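Local coordinates for protein glucuronoarabinoxylan endo-1,4-beta-xylanase (Clostridium papyrosolvens, PDB 4FMV) that probably cleaves beta-1,4 linkages within xylan chains as a family 30, subfamily 8 glycoside hydrolase, this chain carrying its (beta/alpha)8 barrel, at residues 114-118 against 160-165; 142-146 against 176-182; 181-187 against 213-218. All blocks are in the same frame, centred on the assembly; numbering follows the deposited sequence.

Interaction 1: 114-118 against 160-165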
loop_
_atom_site.group_PDB
_atom_site.type_symbol
_atom_site.label_atom_id
_atom_site.label_comp_id
_atom_site.label_asym_id
_atom_site.label_seq_id
_atom_site.Cartn_x
_atom_site.Cartn_y
_atom_site.Cartn_z
ATOM N N TYR A 114 27.197 3.574 -6.640
ATOM C CA TYR A 114 25.842 4.031 -6.936
ATOM C C TYR A 114 25.456 3.631 -8.367
ATOM O O TYR A 114 24.294 3.284 -8.640
ATOM C CB TYR A 114 25.695 5.556 -6.761
ATOM C CG TYR A 114 25.447 6.044 -5.345
ATOM C CD1 TYR A 114 25.946 5.359 -4.241
ATOM C CD2 TYR A 114 24.730 7.229 -5.121
ATOM C CE1 TYR A 114 25.731 5.837 -2.942
ATOM C CE2 TYR A 114 24.500 7.702 -3.845
ATOM C CZ TYR A 114 25.005 7.014 -2.758
ATOM O OH TYR A 114 24.774 7.513 -1.495
ATOM N N THR A 115 26.424 3.705 -9.278
ATOM C CA THR A 115 26.195 3.338 -10.689
ATOM C C THR A 115 25.893 1.838 -10.805
ATOM O O THR A 115 24.903 1.439 -11.418
ATOM C CB THR A 115 27.409 3.715 -11.558
ATOM O OG1 THR A 115 27.530 5.143 -11.576
ATOM C CG2 THR A 115 27.250 3.207 -12.982
ATOM N N GLU A 116 26.732 1.017 -10.179
ATOM C CA GLU A 116 26.509 -0.421 -10.170
ATOM C C GLU A 116 25.144 -0.757 -9.559
ATOM O O GLU A 116 24.426 -1.653 -10.038
ATOM C CB GLU A 116 27.645 -1.155 -9.437
ATOM C CG GLU A 116 27.705 -2.658 -9.805
ATOM C CD GLU A 116 28.804 -3.420 -9.074
ATOM O OE1 GLU A 116 28.488 -4.412 -8.386
ATOM O OE2 GLU A 116 29.983 -3.039 -9.198
ATOM N N TYR A 117 24.769 -0.029 -8.516
ATOM C CA TYR A 117 23.501 -0.300 -7.841
ATOM C C TYR A 117 22.303 -0.026 -8.756
ATOM O O TYR A 117 21.328 -0.787 -8.755
ATOM C CB TYR A 117 23.384 0.488 -6.533
ATOM C CG TYR A 117 22.143 0.155 -5.716
ATOM C CD1 TYR A 117 21.873 -1.150 -5.312
ATOM C CD2 TYR A 117 21.251 1.153 -5.328
ATOM C CE1 TYR A 117 20.757 -1.448 -4.558
ATOM C CE2 TYR A 117 20.127 0.857 -4.577
ATOM C CZ TYR A 117 19.886 -0.443 -4.200
ATOM O OH TYR A 117 18.767 -0.740 -3.450
ATOM N N ALA A 118 22.381 1.040 -9.547
ATOM C CA ALA A 118 21.347 1.320 -10.536
ATOM C C ALA A 118 21.293 0.219 -11.594
ATOM O O ALA A 118 20.219 -0.127 -12.059
ATOM C CB ALA A 118 21.576 2.680 -11.195
ATOM N N ASN A 160 21.249 12.317 -3.568
ATOM C CA ASN A 160 22.317 12.174 -4.560
ATOM C C ASN A 160 21.978 11.089 -5.603
ATOM O O ASN A 160 22.155 11.284 -6.809
ATOM C CB ASN A 160 23.642 11.838 -3.881
ATOM C CG ASN A 160 24.192 12.987 -3.072
ATOM O OD1 ASN A 160 23.817 14.143 -3.280
ATOM N ND2 ASN A 160 25.104 12.679 -2.149
ATOM N N PHE A 161 21.476 9.954 -5.125
ATOM C CA PHE A 161 21.112 8.855 -6.010
ATOM C C PHE A 161 19.932 9.245 -6.904
ATOM O O PHE A 161 19.924 8.992 -8.132
ATOM C CB PHE A 161 20.757 7.608 -5.194
ATOM C CG PHE A 161 20.532 6.393 -6.042
ATOM C CD1 PHE A 161 21.585 5.574 -6.386
ATOM C CD2 PHE A 161 19.275 6.098 -6.525
ATOM C CE1 PHE A 161 21.380 4.466 -7.190
ATOM C CE2 PHE A 161 19.069 5.005 -7.312
ATOM C CZ PHE A 161 20.130 4.192 -7.650
ATOM N N MET A 162 18.921 9.835 -6.284
ATOM C CA MET A 162 17.760 10.337 -7.021
ATOM C C MET A 162 18.115 11.357 -8.113
ATOM O O MET A 162 17.517 11.323 -9.189
ATOM C CB MET A 162 16.700 10.904 -6.072
ATOM C CG MET A 162 15.962 9.845 -5.220
ATOM S SD MET A 162 15.103 8.535 -6.149
ATOM C CE MET A 162 13.759 9.465 -6.915
ATOM N N LYS A 163 19.062 12.270 -7.863
ATOM C CA LYS A 163 19.489 13.178 -8.949
ATOM C C LYS A 163 20.359 12.506 -10.013
ATOM O O LYS A 163 20.088 12.613 -11.206
ATOM C CB LYS A 163 20.234 14.428 -8.425
ATOM C CG LYS A 163 19.377 15.387 -7.625
ATOM C CD LYS A 163 20.178 16.616 -7.176
ATOM C CE LYS A 163 20.396 17.599 -8.330
ATOM N NZ LYS A 163 20.533 19.033 -7.840
ATOM N N ASN A 164 21.427 11.849 -9.571
ATOM C CA ASN A 164 22.466 11.375 -10.488
ATOM C C ASN A 164 22.350 9.985 -11.062
ATOM O O ASN A 164 22.978 9.678 -12.060
ATOM C CB ASN A 164 23.817 11.553 -9.818
ATOM C CG ASN A 164 24.029 12.979 -9.402
ATOM O OD1 ASN A 164 23.611 13.888 -10.117
ATOM N ND2 ASN A 164 24.629 13.194 -8.239
ATOM N N ASN A 165 21.504 9.171 -10.456
ATOM C CA ASN A 165 21.424 7.738 -10.749
ATOM C C ASN A 165 20.045 7.283 -11.221
ATOM O O ASN A 165 19.925 6.513 -12.179
ATOM C CB ASN A 165 22.036 6.861 -9.640
ATOM C CG ASN A 165 23.480 7.219 -9.362
ATOM O OD1 ASN A 165 23.773 7.852 -8.354
ATOM N ND2 ASN A 165 24.399 6.844 -10.280
HETATM O O HOH W 1 26.168 9.815 -1.884
#
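Phe-161 enters two edge-to-face aromatic pairs at once, in opposite roles. Its edge points toward the face of Tyr-114, with Phe-161 CD1 3.8 Å from Tyr-114 CD2. Its own face receives the edge of Tyr-117, whose CD2 lies 3.8 Å from Phe-161 CE1. Both pairs are offset, with planes at 61° and 60°. The side chain of Phe-161 reaches across because CG stands anti to the backbone N (chi1 -173°). Ala-118 adds its CB near the CZ end of the same ring. The cluster packs helix 114-130 against helix 155-164 on the outside of the (beta/alpha)8 barrel.

The carbonyl O of Tyr-114 sits near the plane of the Phe-161 ring, 3.5 Å from CE1. Asn-165, just past the end of its helix, places OD1 at the edge of the Tyr-114 ring, 3.4 Å from CD2. Its amide is turned steeply against that ring. Asn-165 CB covers one Phe-161 face near the rim, 3.4 Å above the plane. At the far end, one water joins Tyr-114 OH (2.7 Å to the water) and Asn-160 ND2 (3.1 Å to the water). Asn-160 OD1 turns to Gln-156, and Tyr-117 OH bonds to Val-140 O.

No direct hydrogen bond joins the two segments. The contact rests on apolar packing and one bridging water, perhaps aided by oxygens beside ring hydrogens.

Interaction 2: 142-146 against 176-182; sequences NEPDY and PESFQFL
Glu-143 N makes a weak hydrogen bond to Glu-177 O (2.9 Å) where the loop after strand 137-139 meets strand 172-178, and type I turns run from Glu-143 to Tyr-146 and from Ser-178 to Phe-181.

Asp-145 uses both carboxylate oxygens. OD1 accepts Phe-179 N at 3.2 Å through its syn lone pair, with the N-H pointing fairly straight at it (159°). Ser-178 OG donates to OD2, modelled at a doubtfully short 2.5 Å from Asp-145 OD2 to Ser-178 OG. Ser-178 OG in turn accepts Leu-182 N at 3.0 Å. The bonds from Phe-179 N and Leu-182 N hold the start of the second turn and the residue after it.

The Phe-179 ring stacks face to face on Tyr-146, centroids 4.6 Å apart and planes at 29°. Tyr-146 CD1 lies over the centre of the Phe-179 ring, and Gln-180 CG covers the opposite face near the rim. The Asp-145 carboxylate stands at the ring edge. Phe-179 CB presses on Glu-143 CD at 3.3 Å, beside the carboxylate whose OE2 is hydrogen-bonded to His-205 ND1. Asn-142 and Glu-143 match the Asn-Glu pair that follows the fourth barrel strand in clan GH-A, so Glu-143 is probably the acid/base here.

Strand 201-205 lies alongside strand 172-178, and Met-185 of helix 183-190 packs on Pro-144, Asp-145 and Pro-176.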
loop_
_atom_site.group_PDB
_atom_site.type_symbol
_atom_site.label_atom_id
_atom_site.label_comp_id
_atom_site.label_asym_id
_atom_site.label_seq_id
_atom_site.Cartn_x
_atom_site.Cartn_y
_atom_site.Cartn_z
ATOM N N ASN A 142 14.352 0.172 1.168
ATOM C CA ASN A 142 13.425 0.026 2.286
ATOM C C ASN A 142 13.961 0.693 3.567
ATOM O O ASN A 142 15.068 0.378 4.012
ATOM C CB ASN A 142 13.209 -1.450 2.602
ATOM C CG ASN A 142 12.232 -1.647 3.739
ATOM O OD1 ASN A 142 11.040 -1.388 3.570
ATOM N ND2 ASN A 142 12.725 -2.074 4.913
ATOM N N GLU A 143 13.165 1.569 4.170
ATOM C CA GLU A 143 13.502 2.199 5.461
ATOM C C GLU A 143 14.969 2.582 5.604
ATOM O O GLU A 143 15.654 2.102 6.513
ATOM C CB GLU A 143 13.058 1.310 6.632
ATOM C CG GLU A 143 11.555 1.002 6.563
ATOM C CD GLU A 143 11.013 0.326 7.796
ATOM O OE1 GLU A 143 11.781 0.102 8.738
ATOM O OE2 GLU A 143 9.808 0.011 7.812
ATOM N N PRO A 144 15.450 3.465 4.712
ATOM C CA PRO A 144 16.836 3.928 4.758
ATOM C C PRO A 144 17.107 4.638 6.067
ATOM O O PRO A 144 18.274 4.806 6.424
ATOM C CB PRO A 144 16.887 4.956 3.630
ATOM C CG PRO A 144 15.445 5.472 3.550
ATOM C CD PRO A 144 14.667 4.183 3.691
ATOM N N ASP A 145 16.045 5.121 6.716
ATOM C CA ASP A 145 16.147 5.816 8.018
ATOM C C ASP A 145 15.832 4.968 9.263
ATOM O O ASP A 145 15.772 5.520 10.355
ATOM C CB ASP A 145 15.309 7.098 8.024
ATOM C CG ASP A 145 13.844 6.831 7.708
ATOM O OD1 ASP A 145 13.508 5.661 7.411
ATOM O OD2 ASP A 145 13.036 7.784 7.765
ATOM N N TYR A 146 15.506 3.679 9.136
ATOM C CA TYR A 146 15.700 2.859 10.310
ATOM C C TYR A 146 16.435 1.631 9.820
ATOM O O TYR A 146 15.882 0.541 9.796
ATOM C CB TYR A 146 14.250 2.459 10.638
ATOM C CG TYR A 146 13.940 1.921 12.003
ATOM C CD1 TYR A 146 13.806 2.773 13.085
ATOM C CD2 TYR A 146 13.735 0.558 12.200
ATOM C CE1 TYR A 146 13.505 2.292 14.333
ATOM C CE2 TYR A 146 13.443 0.059 13.459
ATOM C CZ TYR A 146 13.323 0.934 14.519
ATOM O OH TYR A 146 13.024 0.464 15.785
ATOM N N PRO A 176 11.220 7.550 -0.633
ATOM C CA PRO A 176 12.257 6.891 0.186
ATOM C C PRO A 176 11.842 5.668 1.015
ATOM O O PRO A 176 12.730 5.062 1.593
ATOM C CB PRO A 176 12.806 8.039 1.042
ATOM C CG PRO A 176 11.620 8.857 1.296
ATOM C CD PRO A 176 10.797 8.813 0.006
ATOM N N GLU A 177 10.539 5.424 1.200
ATOM C CA GLU A 177 10.050 4.398 2.128
ATOM C C GLU A 177 10.583 4.572 3.557
ATOM O O GLU A 177 11.096 3.630 4.159
ATOM C CB GLU A 177 10.348 2.984 1.624
ATOM C CG GLU A 177 9.614 2.592 0.311
ATOM C CD GLU A 177 9.483 1.091 0.190
ATOM O OE1 GLU A 177 8.578 0.555 0.854
ATOM O OE2 GLU A 177 10.298 0.446 -0.531
ATOM N N SER A 178 10.463 5.783 4.082
ATOM C CA SER A 178 10.785 6.049 5.479
ATOM C C SER A 178 9.910 5.196 6.387
ATOM O O SER A 178 8.717 5.002 6.114
ATOM C CB SER A 178 10.570 7.531 5.794
ATOM O OG SER A 178 10.609 7.737 7.190
ATOM N N PHE A 179 10.493 4.691 7.478
ATOM C CA PHE A 179 9.780 3.756 8.343
ATOM C C PHE A 179 8.531 4.370 8.959
ATOM O O PHE A 179 7.574 3.662 9.242
ATOM C CB PHE A 179 10.713 3.210 9.437
ATOM C CG PHE A 179 10.988 4.184 10.568
ATOM C CD1 PHE A 179 11.853 5.256 10.391
ATOM C CD2 PHE A 179 10.419 3.991 11.816
ATOM C CE1 PHE A 179 12.125 6.155 11.437
ATOM C CE2 PHE A 179 10.678 4.876 12.879
ATOM C CZ PHE A 179 11.541 5.963 12.687
ATOM N N GLN A 180 8.633 5.639 9.355
ATOM C CA GLN A 180 7.514 6.490 9.768
ATOM C C GLN A 180 6.911 7.615 8.907
ATOM O O GLN A 180 6.333 8.549 9.479
ATOM C CB GLN A 180 7.397 6.716 11.290
ATOM C CG GLN A 180 8.458 7.471 11.948
ATOM C CD GLN A 180 8.152 7.698 13.435
ATOM O OE1 GLN A 180 8.120 8.830 13.899
ATOM N NE2 GLN A 180 7.945 6.611 14.180
ATOM N N PHE A 181 7.272 7.680 7.631
ATOM C CA PHE A 181 6.837 8.774 6.760
ATOM C C PHE A 181 7.490 10.068 7.265
ATOM O O PHE A 181 6.882 11.134 7.254
ATOM C CB PHE A 181 5.301 8.896 6.785
ATOM C CG PHE A 181 4.713 9.676 5.618
ATOM C CD1 PHE A 181 5.475 9.976 4.508
ATOM C CD2 PHE A 181 3.395 10.118 5.658
ATOM C CE1 PHE A 181 4.935 10.671 3.442
ATOM C CE2 PHE A 181 2.848 10.811 4.589
ATOM C CZ PHE A 181 3.621 11.090 3.484
ATOM N N LEU A 182 8.727 9.969 7.722
ATOM C CA LEU A 182 9.424 11.160 8.190
ATOM C C LEU A 182 9.746 12.033 6.979
ATOM O O LEU A 182 10.426 11.592 6.025
ATOM C CB LEU A 182 10.695 10.779 8.965
ATOM C CG LEU A 182 10.467 9.986 10.257
ATOM C CD1 LEU A 182 11.799 9.679 11.004
ATOM C CD2 LEU A 182 9.492 10.702 11.175
#

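Interaction 3: 181-187 against 213-218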
loop_
_atom_site.group_PDB
_atom_site.type_symbol
_atom_site.label_atom_id
_atom_site.label_comp_id
_atom_site.label_asym_id
_atom_site.label_seq_id
_atom_site.Cartn_x
_atom_site.Cartn_y
_atom_site.Cartn_z
ATOM N N PHE A 181 7.272 7.680 7.631
ATOM C CA PHE A 181 6.837 8.774 6.760
ATOM C C PHE A 181 7.490 10.068 7.265
ATOM O O PHE A 181 6.882 11.134 7.254
ATOM C CB PHE A 181 5.301 8.896 6.785
ATOM C CG PHE A 181 4.713 9.676 5.618
ATOM C CD1 PHE A 181 5.475 9.976 4.508
ATOM C CD2 PHE A 181 3.395 10.118 5.658
ATOM C CE1 PHE A 181 4.935 10.671 3.442
ATOM C CE2 PHE A 181 2.848 10.811 4.589
ATOM C CZ PHE A 181 3.621 11.090 3.484
ATOM N N LEU A 182 8.727 9.969 7.722
ATOM C CA LEU A 182 9.424 11.160 8.190
ATOM C C LEU A 182 9.746 12.033 6.979
ATOM O O LEU A 182 10.426 11.592 6.025
ATOM C CB LEU A 182 10.695 10.779 8.965
ATOM C CG LEU A 182 10.467 9.986 10.257
ATOM C CD1 LEU A 182 11.799 9.679 11.004
ATOM C CD2 LEU A 182 9.492 10.702 11.175
ATOM N N LYS A 183 9.258 13.273 7.027
ATOM C CA LYS A 183 9.316 14.152 5.876
ATOM C C LYS A 183 10.737 14.579 5.575
ATOM O O LYS A 183 11.012 15.017 4.475
ATOM C CB LYS A 183 8.418 15.394 6.062
ATOM C CG LYS A 183 6.969 15.048 6.460
ATOM C CD LYS A 183 6.357 13.926 5.597
ATOM C CE LYS A 183 4.878 13.640 5.984
ATOM N NZ LYS A 183 4.747 13.003 7.350
ATOM N N ASN A 184 11.642 14.472 6.541
ATOM C CA ASN A 184 13.005 14.908 6.271
ATOM C C ASN A 184 13.669 13.976 5.249
ATOM O O ASN A 184 14.613 14.352 4.549
ATOM C CB ASN A 184 13.831 15.073 7.564
ATOM C CG ASN A 184 14.116 13.748 8.267
ATOM O OD1 ASN A 184 13.454 12.731 8.030
ATOM N ND2 ASN A 184 15.091 13.765 9.162
ATOM N N MET A 185 13.152 12.757 5.152
ATOM C CA MET A 185 13.694 11.787 4.230
ATOM C C MET A 185 13.272 12.104 2.778
ATOM O O MET A 185 14.042 11.843 1.839
ATOM C CB MET A 185 13.251 10.377 4.655
ATOM C CG MET A 185 14.052 9.220 4.054
ATOM S SD MET A 185 15.796 9.186 4.552
ATOM C CE MET A 185 16.507 8.946 2.940
ATOM N N SER A 186 12.024 12.553 2.580
ATOM C CA SER A 186 11.530 12.900 1.236
ATOM C C SER A 186 11.600 14.363 0.780
ATOM O O SER A 186 11.564 14.645 -0.436
ATOM C CB SER A 186 10.071 12.473 1.120
ATOM O OG SER A 186 9.338 12.802 2.295
ATOM N N ASP A 187 11.771 15.281 1.725
ATOM C CA ASP A 187 11.726 16.700 1.396
ATOM C C ASP A 187 12.804 17.046 0.374
ATOM O O ASP A 187 12.562 17.841 -0.517
ATOM C CB ASP A 187 11.887 17.593 2.644
ATOM C CG ASP A 187 10.581 17.766 3.433
ATOM O OD1 ASP A 187 9.520 17.258 3.004
ATOM O OD2 ASP A 187 10.617 18.415 4.498
ATOM N N ASN A 213 0.311 13.487 10.738
ATOM C CA ASN A 213 1.546 13.339 9.959
ATOM C C ASN A 213 1.353 12.494 8.716
ATOM O O ASN A 213 2.295 12.260 7.966
ATOM C CB ASN A 213 2.722 12.849 10.826
ATOM C CG ASN A 213 3.299 13.985 11.689
ATOM O OD1 ASN A 213 3.331 15.115 11.236
ATOM N ND2 ASN A 213 3.691 13.694 12.935
ATOM N N MET A 214 0.120 12.050 8.496
ATOM C CA MET A 214 -0.231 11.352 7.263
ATOM C C MET A 214 -0.457 12.330 6.111
ATOM O O MET A 214 -0.347 11.951 4.941
ATOM C CB MET A 214 -1.470 10.479 7.465
ATOM C CG MET A 214 -1.269 9.334 8.455
ATOM S SD MET A 214 -2.745 8.300 8.683
ATOM C CE MET A 214 -2.221 7.275 10.079
ATOM N N ALA A 215 -0.810 13.573 6.433
ATOM C CA ALA A 215 -0.954 14.622 5.423
ATOM C C ALA A 215 0.437 15.147 5.063
ATOM O O ALA A 215 1.319 15.239 5.921
ATOM C CB ALA A 215 -1.841 15.775 5.961
ATOM N N TYR A 216 0.646 15.493 3.804
ATOM C CA TYR A 216 1.976 15.922 3.369
ATOM C C TYR A 216 1.817 17.107 2.430
ATOM O O TYR A 216 1.818 16.923 1.235
ATOM C CB TYR A 216 2.697 14.769 2.642
ATOM C CG TYR A 216 4.194 14.922 2.478
ATOM C CD1 TYR A 216 4.868 16.080 2.897
ATOM C CD2 TYR A 216 4.937 13.917 1.888
ATOM C CE1 TYR A 216 6.253 16.204 2.736
ATOM C CE2 TYR A 216 6.317 14.034 1.719
ATOM C CZ TYR A 216 6.965 15.170 2.142
ATOM O OH TYR A 216 8.335 15.247 1.971
ATOM N N PRO A 217 1.646 18.323 2.972
ATOM C CA PRO A 217 1.430 19.488 2.100
ATOM C C PRO A 217 2.472 19.658 0.990
ATOM O O PRO A 217 2.109 19.977 -0.149
ATOM C CB PRO A 217 1.518 20.663 3.073
ATOM C CG PRO A 217 1.002 20.087 4.359
ATOM C CD PRO A 217 1.513 18.670 4.399
ATOM N N LEU A 218 3.751 19.483 1.294
ATOM C CA LEU A 218 4.758 19.706 0.252
ATOM C C LEU A 218 4.576 18.725 -0.917
ATOM O O LEU A 218 4.654 19.104 -2.090
ATOM C CB LEU A 218 6.172 19.581 0.815
ATOM C CG LEU A 218 7.264 19.854 -0.213
ATOM C CD1 LEU A 218 7.081 21.239 -0.834
ATOM C CD2 LEU A 218 8.647 19.731 0.418
HETATM O O HOH W 2 4.636 15.413 8.901
#
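Lys-183 lies across one face of each of two touching rings, Phe-181 and Tyr-216, whose planes stand at 87°. Phe-181 CZ is 3.5 Å from Tyr-216 CD2. The contact belongs to the (beta/alpha)8 barrel, where the start of helix 183-190 meets the loop leading into helix 217-221. Tyr-216 is at the N-cap position of that second helix.

The lysine chain lies alongside the tyrosine and runs the opposite way. Lys-183 CD sits over the middle of the Tyr-216 face, 3.6 Å from the ring centroid, in a CH-pi contact. The next carbon, CE, lies over the centre of the Phe-181 ring, 3.6 Å above its plane. Bends at chi2 and chi4 allow one chain to cover a face of each ring and still carry its ammonium to the backbone. There three bonds grip NZ. Asn-213 O takes one at 2.6 Å from Lys-183 NZ, in the carbonyl plane and on a lone pair. Phe-181 O takes another at 2.8 Å from the same NZ. A water accepts the third and donates to Asn-213 OD1.

Tyr-216 OH donates to Asp-187 OD1 at 2.6 Å, on the anti side and 21° out of the carboxylate plane. Ser-186 OG lies 2.7 Å from Tyr-216 OH, close enough for a second bond, though this is not settled. These partners fix where the hydroxyl end lies; Lys-183 CD and Phe-181 should hinder turning of the ring. Leu-202 of strand 201-205 packs against Phe-181, Ser-186 and Tyr-216. At the edge of the Phe-181 ring, Met-214 O lies in the ring plane, 3.4 Å from Phe-181 CE2.

Interactions 2 and 3 are neighbours, with centres 11 Å apart and Phe-181 and Leu-182 in common. Met-185 ties them together: its CG lies 3.5 Å from Pro-176 CB, and its CE reaches Pro-144. Interaction 1 stands apart, its nearest atoms about 6 Å from interaction 2 and about 8 Å from interaction 3. The chain links it to interaction 2, since strand 172-178 follows helix 155-164. Interaction 2 lies at the probable active site: Asn-142 packs on Glu-232, which ends the seventh barrel strand, where clan GH-A enzymes carry the nucleophile, so Glu-232 is probably that residue. Interaction 1 joins two outer helices; interaction 3 joins a helix start and a loop beside strand 201-205.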